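Local coordinates for protein carboxyvinyl-carboxyphosphonate phosphorylmutase (Bacillus anthracis, PDB 4IQD) that belongs to the phosphoenolpyruvate phosphomutase family of TIM-barrel proteins and holds pyruvic acid in a pocket of its barrel domain, at residues V163-A168 and A191-A196; R180-V185 and K209-L214; V121-Q126 and E144-K149. One frame throughout, in Å; residues are numbered along the deposited sequence.

The three contacts lie in neighbouring, overlapping beta-alpha-beta units of one TIM-barrel wall. Contact 3 sets strand 120-124 against helix 143-156, contact 1 pairs the next two strands, 161-166 and 191-194, and contact 2 ties helix 174-187, which links those strands, to the loop leading into strand 215-217. Contacts 1 and 2 have centres about 9 Å apart, contacts 1 and 3 about 10 Å, contacts 2 and 3 about 13 Å. Asp125 of contact 3 joins all three: its OD2 lies 2.7 Å from Thr166 OG1 and 2.9 Å from Tyr184 OH, both probable hydrogen bonds. The nearest atoms of pyruvic acid and the Arg165 side chain of contact 1 are about 3 Å apart.

Contact 1 of 3, residues V163-A168 and A191-A196; sequences VARTDA and AIFPEA
Arg165 and Phe193 sit abreast on neighbouring parallel strands, their side chains side by side and pointing the same way. Arg165 CB lies 3.9 Å from Phe193 CD2. CG, anti to the backbone N (chi1 179°), is set over the Phe193 ring face as a CH-pi contact, 4.0 Å from the ring centroid and displaced toward the rim. CD passes farther out, near CD2 and CE2. NE turns to its own segment and donates to Asp167 on the syn side of OD2 but tilted out of the carboxylate plane, a bent, salt-bridged bond of 3.1 Å between Arg165 NE and Asp167 OD2. At the tip, NH1 comes within 3.4 Å of Phe193 CE2, while Phe193 CZ lies over one guanidinium face with the two planes 42° apart. NH2 is 3.1 Å from Glu195 OE1; that oxygen stands well out of the guanidinium plane, making this a salt bridge of charges alone.

The backbone beneath is regular parallel sheet. Ala191 O receives Ala164 N, Ala164 O receives Phe193 N at 2.9 Å, and Phe193 O receives Thr166 N. Glu195 N then bonds to Thr166 O past the strand end, where a water also bridges Thr166 O and Glu195 O. On the face shared with Arg165, Val163 CG2 packs on Ala191 CB; on the other, Ala164 CB meets Ile192 CD1. Thr166 OG1 accepts from Ala168 N in an ST turn and also bonds to Asp125.

Arg165 lines the pyruvic acid pocket. Asp167 fixes NE by a hydrogen bond, Phe193 lies against one face and Glu195 adds charge attraction only, which positions the guanidinium beside the ligand, where NH1 makes a weak hydrogen bond to pyruvic acid.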
# COMPACT_ATOMS: atom_id res chain seq x y z
N VAL A 163 3.86 -10.47 22.33
CA VAL A 163 2.60 -9.99 22.88
C VAL A 163 1.53 -11.04 22.63
O VAL A 163 1.35 -11.49 21.50
CB VAL A 163 2.18 -8.65 22.24
CG1 VAL A 163 0.79 -8.25 22.71
CG2 VAL A 163 3.20 -7.56 22.57
N ALA A 164 0.84 -11.45 23.69
CA ALA A 164 -0.20 -12.46 23.56
C ALA A 164 -1.60 -11.86 23.68
O ALA A 164 -1.93 -11.20 24.66
CB ALA A 164 -0.01 -13.56 24.60
N ARG A 165 -2.43 -12.11 22.67
CA ARG A 165 -3.80 -11.61 22.67
C ARG A 165 -4.77 -12.69 23.13
O ARG A 165 -4.66 -13.84 22.74
CB ARG A 165 -4.20 -11.14 21.28
CG ARG A 165 -5.63 -10.63 21.21
CD ARG A 165 -6.15 -10.62 19.79
NE ARG A 165 -7.50 -10.08 19.72
CZ ARG A 165 -7.86 -9.08 18.92
NH1 ARG A 165 -6.97 -8.52 18.12
NH2 ARG A 165 -9.11 -8.65 18.92
N THR A 166 -5.72 -12.30 23.97
CA THR A 166 -6.76 -13.23 24.38
C THR A 166 -8.15 -12.61 24.21
O THR A 166 -8.38 -11.46 24.59
CB THR A 166 -6.55 -13.75 25.83
OG1 THR A 166 -7.62 -14.62 26.19
CG2 THR A 166 -6.47 -12.59 26.82
N ASP A 167 -9.06 -13.37 23.61
CA ASP A 167 -10.43 -12.90 23.43
C ASP A 167 -11.36 -13.55 24.44
O ASP A 167 -12.56 -13.64 24.22
CB ASP A 167 -10.92 -13.21 22.01
CG ASP A 167 -10.35 -12.25 20.98
OD1 ASP A 167 -11.04 -11.28 20.62
OD2 ASP A 167 -9.21 -12.48 20.52
N ALA A 168 -10.79 -13.99 25.56
CA ALA A 168 -11.51 -14.80 26.55
C ALA A 168 -12.50 -14.02 27.42
O ALA A 168 -13.40 -14.61 27.99
CB ALA A 168 -10.53 -15.56 27.43
N ALA A 191 4.06 -9.56 27.21
CA ALA A 191 3.00 -8.57 27.33
C ALA A 191 1.65 -9.17 26.97
O ALA A 191 1.58 -10.15 26.23
CB ALA A 191 3.31 -7.37 26.43
N ILE A 192 0.58 -8.57 27.47
CA ILE A 192 -0.77 -9.07 27.20
C ILE A 192 -1.69 -8.04 26.53
O ILE A 192 -1.73 -6.87 26.90
CB ILE A 192 -1.45 -9.61 28.48
CG1 ILE A 192 -0.64 -10.76 29.07
CG2 ILE A 192 -2.85 -10.10 28.18
CD1 ILE A 192 -0.56 -11.97 28.17
N PHE A 193 -2.41 -8.51 25.51
CA PHE A 193 -3.44 -7.75 24.82
C PHE A 193 -4.78 -8.38 25.22
O PHE A 193 -5.18 -9.39 24.66
CB PHE A 193 -3.18 -7.87 23.30
CG PHE A 193 -4.23 -7.23 22.40
CD1 PHE A 193 -5.39 -6.65 22.90
CD2 PHE A 193 -4.02 -7.23 21.03
CE1 PHE A 193 -6.32 -6.10 22.04
CE2 PHE A 193 -4.95 -6.66 20.18
CZ PHE A 193 -6.09 -6.10 20.68
N PRO A 194 -5.47 -7.78 26.20
CA PRO A 194 -6.77 -8.26 26.67
C PRO A 194 -7.91 -7.64 25.88
O PRO A 194 -8.36 -6.55 26.22
CB PRO A 194 -6.82 -7.78 28.12
CG PRO A 194 -5.68 -6.79 28.29
CD PRO A 194 -5.06 -6.57 26.94
N GLU A 195 -8.37 -8.32 24.84
CA GLU A 195 -9.41 -7.78 23.98
C GLU A 195 -10.73 -7.54 24.70
O GLU A 195 -11.26 -8.42 25.38
CB GLU A 195 -9.63 -8.68 22.76
CG GLU A 195 -10.92 -8.38 21.99
CD GLU A 195 -10.87 -7.08 21.20
OE1 GLU A 195 -9.78 -6.48 21.10
OE2 GLU A 195 -11.93 -6.66 20.68
N ALA A 196 -11.23 -6.32 24.56
CA ALA A 196 -12.56 -5.96 25.03
C ALA A 196 -12.78 -6.22 26.51
O ALA A 196 -13.72 -6.94 26.88
CB ALA A 196 -13.63 -6.66 24.20
O HOH W 1 -10.03 -10.76 26.64
O HOH W 2 -12.87 -10.84 24.49

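Contact 2 of 3, residues R180-V185 and K209-L214; sequences RANAYV and KVNAPL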
# COMPACT_ATOMS: atom_id res chain seq x y z
N ARG A 180 -5.96 -17.39 31.72
CA ARG A 180 -5.31 -17.62 30.43
C ARG A 180 -4.08 -16.73 30.32
O ARG A 180 -2.99 -17.22 30.02
CB ARG A 180 -6.25 -17.32 29.27
CG ARG A 180 -7.25 -18.41 28.95
CD ARG A 180 -7.93 -18.12 27.63
NE ARG A 180 -8.84 -19.17 27.20
CZ ARG A 180 -8.50 -20.17 26.39
NH1 ARG A 180 -7.27 -20.27 25.92
NH2 ARG A 180 -9.40 -21.09 26.05
N ALA A 181 -4.27 -15.45 30.59
CA ALA A 181 -3.20 -14.45 30.49
C ALA A 181 -1.95 -14.84 31.27
O ALA A 181 -0.85 -14.85 30.72
CB ALA A 181 -3.71 -13.09 30.94
N ASN A 182 -2.12 -15.16 32.55
CA ASN A 182 -0.98 -15.51 33.40
C ASN A 182 -0.28 -16.78 32.94
O ASN A 182 0.91 -16.98 33.21
CB ASN A 182 -1.42 -15.65 34.86
CG ASN A 182 -1.69 -14.31 35.51
OD1 ASN A 182 -1.02 -13.31 35.22
ND2 ASN A 182 -2.67 -14.27 36.41
N ALA A 183 -1.01 -17.65 32.25
CA ALA A 183 -0.44 -18.87 31.70
C ALA A 183 0.46 -18.53 30.52
O ALA A 183 1.58 -19.03 30.41
CB ALA A 183 -1.53 -19.82 31.27
N TYR A 184 -0.05 -17.67 29.65
CA TYR A 184 0.69 -17.25 28.46
C TYR A 184 1.97 -16.53 28.87
O TYR A 184 3.00 -16.65 28.21
CB TYR A 184 -0.17 -16.33 27.60
CG TYR A 184 -1.48 -16.94 27.12
CD1 TYR A 184 -1.66 -18.31 27.03
CD2 TYR A 184 -2.53 -16.12 26.74
CE1 TYR A 184 -2.86 -18.85 26.59
CE2 TYR A 184 -3.73 -16.65 26.29
CZ TYR A 184 -3.89 -18.01 26.22
OH TYR A 184 -5.09 -18.53 25.78
N VAL A 185 1.89 -15.79 29.97
CA VAL A 185 3.04 -15.05 30.48
C VAL A 185 4.14 -15.99 30.96
O VAL A 185 5.30 -15.83 30.60
CB VAL A 185 2.64 -14.11 31.64
CG1 VAL A 185 3.88 -13.52 32.30
CG2 VAL A 185 1.72 -13.02 31.14
N LYS A 209 -3.95 -8.21 38.53
CA LYS A 209 -3.89 -9.66 38.69
C LYS A 209 -2.96 -10.32 37.67
O LYS A 209 -2.72 -11.52 37.75
CB LYS A 209 -5.29 -10.26 38.58
CG LYS A 209 -5.66 -11.21 39.72
CD LYS A 209 -6.22 -10.45 40.90
CE LYS A 209 -6.38 -11.36 42.11
NZ LYS A 209 -7.19 -12.58 41.80
N VAL A 210 -2.45 -9.55 36.72
CA VAL A 210 -1.61 -10.10 35.66
C VAL A 210 -0.19 -9.51 35.70
O VAL A 210 -0.02 -8.29 35.70
CB VAL A 210 -2.24 -9.88 34.27
CG1 VAL A 210 -1.30 -10.33 33.17
CG2 VAL A 210 -3.57 -10.61 34.17
N ASN A 211 0.82 -10.38 35.71
CA ASN A 211 2.21 -9.95 35.84
C ASN A 211 2.91 -9.62 34.51
O ASN A 211 3.93 -10.22 34.17
CB ASN A 211 3.02 -11.01 36.60
CG ASN A 211 2.99 -12.37 35.94
OD1 ASN A 211 1.95 -12.82 35.46
ND2 ASN A 211 4.14 -13.03 35.89
N ALA A 212 2.37 -8.65 33.79
CA ALA A 212 2.90 -8.27 32.49
C ALA A 212 2.42 -6.88 32.11
O ALA A 212 1.38 -6.43 32.58
CB ALA A 212 2.48 -9.27 31.42
N PRO A 213 3.19 -6.18 31.26
CA PRO A 213 2.69 -4.94 30.67
C PRO A 213 1.46 -5.22 29.83
O PRO A 213 1.35 -6.31 29.27
CB PRO A 213 3.84 -4.49 29.77
CG PRO A 213 5.05 -5.11 30.36
CD PRO A 213 4.60 -6.43 30.91
N LEU A 214 0.55 -4.27 29.74
CA LEU A 214 -0.68 -4.48 28.99
C LEU A 214 -0.78 -3.56 27.79
O LEU A 214 -0.30 -2.42 27.82
CB LEU A 214 -1.90 -4.30 29.90
CG LEU A 214 -1.95 -5.23 31.11
CD1 LEU A 214 -3.27 -5.08 31.83
CD2 LEU A 214 -1.72 -6.67 30.71
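Asn182 and Val210 mark the near approach of helix 180-185 to segment 209-214, Asn182 CA lying 5.9 Å from Val210 CA; by Val185 and Ala212 the backbones stand farther apart. Val210 is the first residue to leave helical backbone angles after helix 200-209, and Asn211 is the centre of an inverse gamma turn, which bends the chain as it passes the helix. The Asn182 amide bonds this backbone at both ends, firmly through ND2 and weakly through OD1. Its CG is anti to the carbonyl carbon (chi1 -74°). ND2 donates to Lys209 O at 3.1 Å, with the carbonyl oxygen in the amide plane and an N-H...O angle of 162°. OD1 takes its weak bond from Asn211 N, 3.5 Å away, and rests 3.3 Å from Val210 CA. In the TIM barrel this joins the helix between strands 161-166 and 191-194 to the turn that feeds the following strand, 215-217. Apolar contacts accompany the amide. Ala181 CB meets Val210 CG2 at 4.1 Å, with Phe206 of helix 200-209 also packed on Ala181. Val185 CG2 touches Ala212 CB at 3.8 Å.

Contact 3 of 3, residues V121-Q126 and E144-K149; sequences VQIEDQ and EELVQK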
# COMPACT_ATOMS: atom_id res chain seq x y z
N VAL A 121 5.95 -9.72 17.96
CA VAL A 121 4.81 -10.34 17.29
C VAL A 121 3.64 -10.53 18.23
O VAL A 121 3.81 -10.78 19.43
CB VAL A 121 5.17 -11.70 16.67
CG1 VAL A 121 6.07 -11.52 15.45
CG2 VAL A 121 5.82 -12.62 17.71
N GLN A 122 2.43 -10.41 17.68
CA GLN A 122 1.21 -10.61 18.44
C GLN A 122 0.51 -11.88 17.99
O GLN A 122 0.11 -12.00 16.84
CB GLN A 122 0.26 -9.43 18.27
CG GLN A 122 -1.14 -9.70 18.76
CD GLN A 122 -2.16 -8.76 18.16
OE1 GLN A 122 -1.98 -7.54 18.18
NE2 GLN A 122 -3.24 -9.31 17.63
N ILE A 123 0.35 -12.81 18.92
CA ILE A 123 -0.30 -14.08 18.63
C ILE A 123 -1.52 -14.22 19.53
O ILE A 123 -1.52 -13.76 20.67
CB ILE A 123 0.68 -15.26 18.83
CG1 ILE A 123 0.08 -16.57 18.33
CG2 ILE A 123 1.10 -15.39 20.28
CD1 ILE A 123 0.98 -17.76 18.55
N GLU A 124 -2.58 -14.84 19.00
CA GLU A 124 -3.86 -14.89 19.70
C GLU A 124 -4.37 -16.30 19.95
O GLU A 124 -3.96 -17.25 19.28
CB GLU A 124 -4.91 -14.08 18.93
CG GLU A 124 -5.28 -14.66 17.58
CD GLU A 124 -6.04 -13.68 16.71
OE1 GLU A 124 -6.88 -14.11 15.90
OE2 GLU A 124 -5.80 -12.46 16.84
N ASP A 125 -5.28 -16.43 20.91
CA ASP A 125 -5.86 -17.73 21.26
C ASP A 125 -7.17 -18.02 20.52
O ASP A 125 -7.86 -18.99 20.84
CB ASP A 125 -6.06 -17.86 22.77
CG ASP A 125 -6.93 -16.76 23.37
OD1 ASP A 125 -7.44 -15.91 22.61
OD2 ASP A 125 -7.09 -16.75 24.61
N GLN A 126 -7.50 -17.19 19.55
CA GLN A 126 -8.65 -17.46 18.69
C GLN A 126 -8.40 -18.76 17.96
O GLN A 126 -7.26 -19.13 17.70
CB GLN A 126 -8.86 -16.32 17.69
CG GLN A 126 -9.74 -15.20 18.20
CD GLN A 126 -11.19 -15.36 17.79
OE1 GLN A 126 -11.52 -16.24 16.99
NE2 GLN A 126 -12.05 -14.50 18.32
N GLU A 144 -3.55 -24.46 26.78
CA GLU A 144 -2.34 -25.21 26.45
C GLU A 144 -1.96 -25.01 24.99
O GLU A 144 -0.78 -24.93 24.65
CB GLU A 144 -2.55 -26.70 26.71
CG GLU A 144 -1.47 -27.58 26.10
CD GLU A 144 -1.81 -29.06 26.17
OE1 GLU A 144 -2.84 -29.46 25.59
OE2 GLU A 144 -1.05 -29.81 26.81
N GLU A 145 -2.98 -24.92 24.14
CA GLU A 145 -2.77 -24.81 22.71
C GLU A 145 -1.94 -23.57 22.36
O GLU A 145 -1.04 -23.65 21.53
CB GLU A 145 -4.12 -24.78 21.99
CG GLU A 145 -4.17 -25.62 20.73
CD GLU A 145 -5.59 -25.94 20.30
OE1 GLU A 145 -6.42 -26.29 21.17
OE2 GLU A 145 -5.87 -25.84 19.08
N LEU A 146 -2.23 -22.45 23.01
CA LEU A 146 -1.44 -21.24 22.79
C LEU A 146 -0.12 -21.33 23.55
O LEU A 146 0.91 -20.85 23.07
CB LEU A 146 -2.19 -19.98 23.21
CG LEU A 146 -1.43 -18.70 22.83
CD1 LEU A 146 -1.12 -18.69 21.34
CD2 LEU A 146 -2.16 -17.43 23.23
N VAL A 147 -0.16 -21.94 24.72
CA VAL A 147 1.02 -22.11 25.56
C VAL A 147 2.15 -22.77 24.79
O VAL A 147 3.29 -22.31 24.81
CB VAL A 147 0.69 -22.92 26.83
CG1 VAL A 147 1.94 -23.60 27.39
CG2 VAL A 147 0.05 -22.03 27.88
N GLN A 148 1.82 -23.85 24.10
CA GLN A 148 2.81 -24.56 23.29
C GLN A 148 3.34 -23.70 22.16
O GLN A 148 4.53 -23.70 21.87
CB GLN A 148 2.20 -25.85 22.74
CG GLN A 148 1.86 -26.85 23.82
CD GLN A 148 1.12 -28.04 23.26
OE1 GLN A 148 0.37 -27.93 22.30
NE2 GLN A 148 1.35 -29.20 23.87
N LYS A 149 2.45 -22.94 21.52
CA LYS A 149 2.84 -22.05 20.45
C LYS A 149 3.82 -20.98 20.93
O LYS A 149 4.78 -20.64 20.24
CB LYS A 149 1.62 -21.39 19.81
CG LYS A 149 0.83 -22.32 18.91
CD LYS A 149 -0.20 -21.56 18.10
CE LYS A 149 -0.76 -22.42 16.98
NZ LYS A 149 -1.67 -21.66 16.09
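Ile123 on the strand and Leu146 on the helix meet methyl to methyl, Ile123 CD1 to Leu146 CD1 at 3.6 Å, as their side chains slide past each other in opposite directions. The isoleucine chain is fully extended: CG1 is anti to the backbone N (chi1 -171°) and CD1 continues straight out toward the helix. Leu146 CD1 also touches Ile123 CG1 and CG2, so this methyl meets three carbons of the isoleucine, and it approaches Glu124 O to 3.8 Å. The other leucine methyl, CD2, rests 4.0 Å from Asp125 CB, just where the strand gives way to loop. Both branches are thus engaged at the strand end, and Tyr184 of helix 174-187 packs on Leu146 as well.

About one helical turn on, the packing is lighter. Lys149 crosses the end of Ile123 with aliphatic carbons alone, CB lying 3.9 Å and CD 4.0 Å from Ile123 CD1. Its extended chain then carries the ammonium elsewhere, to the carbonyl oxygens of Thr98 and Gly101. Lys149 remains partly exposed, whereas Ile123 and Leu146 are buried; the exposed side of the helix carries Glu144, Glu145 and Gln148. No hydrogen bond spans the two segments. The carboxylate of Asp125 leads away from the helix segment, to the Thr166 and Tyr184 hydroxyls and the Asp167 backbone N.

The axes of the short strand and helix pieces come within 9.7 Å and run nearly opposite ways, 155° apart. A helix laid back antiparallel on the strand before it, and followed by the parallel strand 161-166, is the beta-alpha-beta crossover repeated around a TIM barrel.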